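Local coordinates for phenol hydroxylase component phN (Pseudomonas stutzeri, PDB 3U52), which probably forms the diiron-carrying subunit of a multicomponent monooxygenase that hydroxylates phenol and related aromatic compounds with molecular oxygen, at residues T192-L206 / W261-L273. Numbering follows the deposited sequence.
Sequences TAISFSFEYVLTNLL and WIDKWFWRGFRLL. With FE (Fe (III) ion), chain H; XE (xenon), chain B.
Ala193 CB sits squarely over one face of the Trp265 indole, 3.4 Å from the centroid of the five-membered ring and 13° off its normal, a CH-pi contact; Lys264 CE, from the tryptophan's own helix, covers the opposite face near the rim. Phe196 has Val201 CG2 on one face, while its CE2 meets Ile262 CG1 at 3.9 Å. The Phe198 ring carries Ile194 CG2 at its edge, and its CE1 reaches Leu272 CD2. Trp265 CB also touches Ser197 OG (3.6 Å), a hydroxyl set beside the backbone N (chi1 -58°), whence it donates to Thr192 O from the face opposite Ser197 N; two donors thus grip that carbonyl. The same OG lies 3.5 Å from a xenon atom, which Phe266 CB and Val201 also approach. Replacing Trp265 with an alanine removes the ring facing Ala193 and would probably open a gap between the helices and leave Glu189 without its indole partner. Further along, Leu202 CD1 lies 3.9 Å from Gly269 CA; a CB modelled there would fall 2.6 Å from Leu202 CD1, so glycine permits this approach. Leu273 CD1 packs against Leu205 CB at 3.9 Å. The axes of 192-206 and 261-273 approach to 9.7 Å at a crossing angle of -56°; here helix 254-283 lies across helix 187-216, whose Glu199 binds iron with Glu233 and His236: a second-layer helix backing the four-helix diiron core characteristic of bacterial multicomponent monooxygenases.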
# COMPACT_ATOMS: atom_id res chain seq x y z
N THR A 192 11.46 -24.77 -23.97
CA THR A 192 10.24 -25.32 -24.56
C THR A 192 9.30 -25.83 -23.48
O THR A 192 8.07 -25.69 -23.60
CB THR A 192 10.55 -26.42 -25.61
OG1 THR A 192 11.30 -25.81 -26.67
CG2 THR A 192 9.24 -27.01 -26.19
N ALA A 193 9.85 -26.45 -22.44
CA ALA A 193 9.09 -27.00 -21.33
C ALA A 193 8.41 -25.88 -20.54
O ALA A 193 7.21 -25.90 -20.27
CB ALA A 193 10.03 -27.75 -20.39
N ILE A 194 9.24 -24.95 -20.11
CA ILE A 194 8.83 -23.98 -19.12
C ILE A 194 8.25 -22.69 -19.73
O ILE A 194 7.13 -22.27 -19.37
CB ILE A 194 9.97 -23.71 -18.02
CG1 ILE A 194 10.47 -25.04 -17.41
CG2 ILE A 194 9.47 -22.77 -16.91
CD1 ILE A 194 9.37 -26.03 -16.76
N SER A 195 8.95 -22.09 -20.69
CA SER A 195 8.47 -20.85 -21.31
C SER A 195 7.28 -21.09 -22.25
O SER A 195 6.26 -20.40 -22.15
CB SER A 195 9.58 -20.10 -22.02
OG SER A 195 10.35 -19.40 -21.05
N PHE A 196 7.39 -22.07 -23.14
CA PHE A 196 6.28 -22.30 -24.03
C PHE A 196 5.16 -23.14 -23.38
O PHE A 196 4.02 -22.66 -23.29
CB PHE A 196 6.74 -22.85 -25.37
CG PHE A 196 5.61 -23.32 -26.24
CD1 PHE A 196 4.81 -22.41 -26.91
CD2 PHE A 196 5.30 -24.68 -26.33
CE1 PHE A 196 3.75 -22.85 -27.69
CE2 PHE A 196 4.21 -25.12 -27.10
CZ PHE A 196 3.45 -24.22 -27.78
N SER A 197 5.45 -24.35 -22.90
CA SER A 197 4.41 -25.27 -22.42
C SER A 197 3.75 -24.81 -21.10
O SER A 197 2.52 -24.80 -20.98
CB SER A 197 4.98 -26.71 -22.31
OG SER A 197 5.48 -27.15 -23.59
N PHE A 198 4.55 -24.41 -20.13
CA PHE A 198 4.10 -24.02 -18.80
C PHE A 198 3.58 -22.58 -18.90
O PHE A 198 2.38 -22.33 -18.69
CB PHE A 198 5.34 -24.07 -17.88
CG PHE A 198 5.09 -24.40 -16.42
CD1 PHE A 198 4.00 -25.11 -15.97
CD2 PHE A 198 6.07 -24.07 -15.47
CE1 PHE A 198 3.87 -25.39 -14.57
CE2 PHE A 198 5.94 -24.39 -14.09
CZ PHE A 198 4.86 -25.03 -13.66
N GLU A 199 4.46 -21.65 -19.28
CA GLU A 199 4.18 -20.20 -19.19
C GLU A 199 3.29 -19.64 -20.26
O GLU A 199 2.84 -18.52 -20.12
CB GLU A 199 5.44 -19.35 -19.23
CG GLU A 199 6.35 -19.55 -18.04
CD GLU A 199 5.85 -18.80 -16.82
OE1 GLU A 199 6.55 -17.90 -16.33
OE2 GLU A 199 4.73 -19.10 -16.36
N TYR A 200 3.11 -20.35 -21.35
CA TYR A 200 2.26 -19.86 -22.39
C TYR A 200 1.02 -20.73 -22.56
O TYR A 200 -0.10 -20.24 -22.41
CB TYR A 200 3.02 -19.68 -23.71
CG TYR A 200 2.15 -19.04 -24.75
CD1 TYR A 200 1.56 -19.79 -25.74
CD2 TYR A 200 1.88 -17.68 -24.69
CE1 TYR A 200 0.70 -19.17 -26.69
CE2 TYR A 200 1.05 -17.08 -25.59
CZ TYR A 200 0.46 -17.82 -26.60
OH TYR A 200 -0.36 -17.17 -27.53
N VAL A 201 1.20 -21.99 -22.87
CA VAL A 201 0.07 -22.86 -23.11
C VAL A 201 -0.81 -23.16 -21.86
O VAL A 201 -2.04 -23.07 -21.94
CB VAL A 201 0.50 -24.16 -23.80
CG1 VAL A 201 -0.75 -25.06 -24.05
CG2 VAL A 201 1.15 -23.82 -25.13
N LEU A 202 -0.18 -23.51 -20.73
CA LEU A 202 -0.90 -24.08 -19.58
C LEU A 202 -1.00 -23.12 -18.40
O LEU A 202 -1.64 -23.43 -17.40
CB LEU A 202 -0.23 -25.40 -19.15
CG LEU A 202 -0.32 -26.52 -20.23
CD1 LEU A 202 0.49 -27.77 -19.84
CD2 LEU A 202 -1.80 -26.92 -20.52
N THR A 203 -0.38 -21.95 -18.55
CA THR A 203 -0.33 -20.91 -17.50
C THR A 203 -1.65 -20.56 -16.79
O THR A 203 -1.74 -20.52 -15.56
CB THR A 203 0.38 -19.61 -18.00
OG1 THR A 203 0.58 -18.77 -16.87
CG2 THR A 203 -0.44 -18.86 -19.07
N ASN A 204 -2.68 -20.31 -17.57
CA ASN A 204 -3.99 -19.96 -17.04
C ASN A 204 -4.64 -21.05 -16.18
O ASN A 204 -5.46 -20.74 -15.30
CB ASN A 204 -4.93 -19.58 -18.20
CG ASN A 204 -4.67 -18.15 -18.72
OD1 ASN A 204 -4.34 -17.23 -17.95
ND2 ASN A 204 -4.83 -17.96 -20.02
N LEU A 205 -4.32 -22.30 -16.47
CA LEU A 205 -4.84 -23.41 -15.65
C LEU A 205 -4.27 -23.46 -14.24
O LEU A 205 -4.89 -24.05 -13.35
CB LEU A 205 -4.65 -24.76 -16.35
CG LEU A 205 -5.46 -24.80 -17.65
CD1 LEU A 205 -4.91 -25.73 -18.72
CD2 LEU A 205 -6.87 -25.15 -17.32
N LEU A 206 -3.09 -22.88 -14.05
CA LEU A 206 -2.46 -22.77 -12.74
C LEU A 206 -2.88 -21.45 -12.08
O LEU A 206 -3.40 -21.45 -10.97
CB LEU A 206 -0.93 -22.83 -12.89
CG LEU A 206 -0.04 -23.35 -11.72
CD1 LEU A 206 -0.74 -23.33 -10.35
CD2 LEU A 206 0.56 -24.76 -11.99
N TRP A 261 9.12 -32.61 -27.89
CA TRP A 261 9.07 -31.84 -26.62
C TRP A 261 7.67 -31.36 -26.30
O TRP A 261 7.29 -31.34 -25.15
CB TRP A 261 10.01 -30.63 -26.59
CG TRP A 261 11.46 -31.02 -26.61
CD1 TRP A 261 12.00 -32.19 -26.17
CD2 TRP A 261 12.54 -30.20 -27.04
NE1 TRP A 261 13.37 -32.17 -26.34
CE2 TRP A 261 13.73 -30.95 -26.86
CE3 TRP A 261 12.62 -28.89 -27.56
CZ2 TRP A 261 15.01 -30.44 -27.17
CZ3 TRP A 261 13.90 -28.39 -27.88
CH2 TRP A 261 15.06 -29.18 -27.70
N ILE A 262 6.92 -30.93 -27.31
CA ILE A 262 5.52 -30.50 -27.08
C ILE A 262 4.73 -31.73 -26.55
O ILE A 262 4.01 -31.64 -25.57
CB ILE A 262 4.91 -29.91 -28.36
CG1 ILE A 262 5.45 -28.48 -28.65
CG2 ILE A 262 3.40 -29.91 -28.33
CD1 ILE A 262 5.04 -27.93 -30.02
N ASP A 263 4.87 -32.88 -27.20
CA ASP A 263 4.16 -34.08 -26.73
C ASP A 263 4.54 -34.45 -25.29
O ASP A 263 3.65 -34.73 -24.47
CB ASP A 263 4.50 -35.26 -27.64
CG ASP A 263 3.91 -35.14 -29.05
OD1 ASP A 263 4.41 -35.88 -29.94
OD2 ASP A 263 2.97 -34.34 -29.32
N LYS A 264 5.85 -34.46 -24.98
CA LYS A 264 6.34 -34.76 -23.58
C LYS A 264 5.84 -33.74 -22.52
O LYS A 264 5.29 -34.12 -21.46
CB LYS A 264 7.87 -34.76 -23.56
CG LYS A 264 8.48 -34.96 -22.17
CD LYS A 264 10.01 -34.88 -22.22
CE LYS A 264 10.48 -34.69 -20.80
NZ LYS A 264 12.00 -34.69 -20.80
N TRP A 265 5.96 -32.45 -22.81
CA TRP A 265 5.71 -31.45 -21.80
C TRP A 265 4.24 -31.13 -21.71
O TRP A 265 3.77 -30.74 -20.67
CB TRP A 265 6.57 -30.19 -22.07
CG TRP A 265 8.00 -30.56 -21.65
CD1 TRP A 265 9.03 -30.84 -22.48
CD2 TRP A 265 8.47 -30.79 -20.30
NE1 TRP A 265 10.14 -31.23 -21.74
CE2 TRP A 265 9.82 -31.16 -20.40
CE3 TRP A 265 7.89 -30.66 -19.03
CZ2 TRP A 265 10.63 -31.44 -19.25
CZ3 TRP A 265 8.69 -30.95 -17.87
CH2 TRP A 265 10.04 -31.33 -18.01
N PHE A 266 3.51 -31.27 -22.82
CA PHE A 266 2.04 -31.29 -22.69
C PHE A 266 1.66 -32.31 -21.65
O PHE A 266 0.86 -32.00 -20.74
CB PHE A 266 1.29 -31.64 -24.00
CG PHE A 266 -0.17 -31.87 -23.77
CD1 PHE A 266 -0.71 -33.16 -23.79
CD2 PHE A 266 -1.01 -30.77 -23.45
CE1 PHE A 266 -2.05 -33.38 -23.51
CE2 PHE A 266 -2.40 -30.99 -23.21
CZ PHE A 266 -2.89 -32.30 -23.21
N TRP A 267 2.19 -33.53 -21.79
CA TRP A 267 1.71 -34.64 -20.99
C TRP A 267 2.18 -34.53 -19.52
O TRP A 267 1.40 -34.67 -18.60
CB TRP A 267 2.00 -36.01 -21.63
CG TRP A 267 1.30 -37.07 -20.80
CD1 TRP A 267 1.86 -37.87 -19.86
CD2 TRP A 267 -0.08 -37.44 -20.87
NE1 TRP A 267 0.91 -38.68 -19.31
CE2 TRP A 267 -0.30 -38.43 -19.91
CE3 TRP A 267 -1.17 -36.99 -21.63
CZ2 TRP A 267 -1.57 -39.02 -19.68
CZ3 TRP A 267 -2.43 -37.58 -21.43
CH2 TRP A 267 -2.62 -38.58 -20.47
N ARG A 268 3.46 -34.19 -19.32
CA ARG A 268 3.93 -33.86 -17.96
C ARG A 268 3.20 -32.67 -17.29
O ARG A 268 2.91 -32.71 -16.10
CB ARG A 268 5.46 -33.61 -17.97
CG ARG A 268 6.28 -34.92 -18.18
CD ARG A 268 7.59 -34.93 -17.28
NE ARG A 268 7.24 -35.06 -15.87
CZ ARG A 268 8.06 -35.51 -14.93
NH1 ARG A 268 9.29 -35.84 -15.23
NH2 ARG A 268 7.65 -35.59 -13.67
N GLY A 269 2.91 -31.63 -18.07
CA GLY A 269 2.20 -30.47 -17.58
C GLY A 269 0.77 -30.86 -17.22
O GLY A 269 0.25 -30.46 -16.17
N PHE A 270 0.14 -31.69 -18.05
CA PHE A 270 -1.22 -32.18 -17.73
C PHE A 270 -1.25 -32.97 -16.37
O PHE A 270 -2.16 -32.79 -15.52
CB PHE A 270 -1.73 -33.06 -18.91
CG PHE A 270 -2.98 -33.81 -18.60
CD1 PHE A 270 -4.12 -33.15 -18.19
CD2 PHE A 270 -3.01 -35.20 -18.73
CE1 PHE A 270 -5.32 -33.89 -17.92
CE2 PHE A 270 -4.18 -35.92 -18.48
CZ PHE A 270 -5.32 -35.25 -18.07
N ARG A 271 -0.26 -33.84 -16.16
CA ARG A 271 -0.19 -34.62 -14.92
C ARG A 271 0.08 -33.68 -13.74
O ARG A 271 -0.52 -33.82 -12.68
CB ARG A 271 0.85 -35.77 -15.03
CG ARG A 271 0.28 -36.91 -15.91
CD ARG A 271 -0.94 -37.51 -15.20
NE ARG A 271 -1.29 -38.85 -15.72
CZ ARG A 271 -2.50 -39.22 -16.12
NH1 ARG A 271 -3.53 -38.37 -16.13
NH2 ARG A 271 -2.68 -40.45 -16.55
N LEU A 272 0.96 -32.71 -13.93
CA LEU A 272 1.23 -31.79 -12.83
C LEU A 272 -0.09 -31.03 -12.42
O LEU A 272 -0.41 -30.88 -11.24
CB LEU A 272 2.31 -30.81 -13.27
CG LEU A 272 2.64 -29.71 -12.27
CD1 LEU A 272 3.02 -30.30 -10.87
CD2 LEU A 272 3.74 -28.90 -12.85
N LEU A 273 -0.85 -30.59 -13.41
CA LEU A 273 -2.09 -29.80 -13.18
C LEU A 273 -3.26 -30.57 -12.56
O LEU A 273 -4.24 -29.96 -12.06
CB LEU A 273 -2.59 -29.25 -14.51
CG LEU A 273 -1.77 -28.12 -15.09
CD1 LEU A 273 -2.26 -27.89 -16.55
CD2 LEU A 273 -1.94 -26.87 -14.20
FE FE H . 5.78 -16.47 -14.93
XE XE B . 2.23 -27.86 -24.66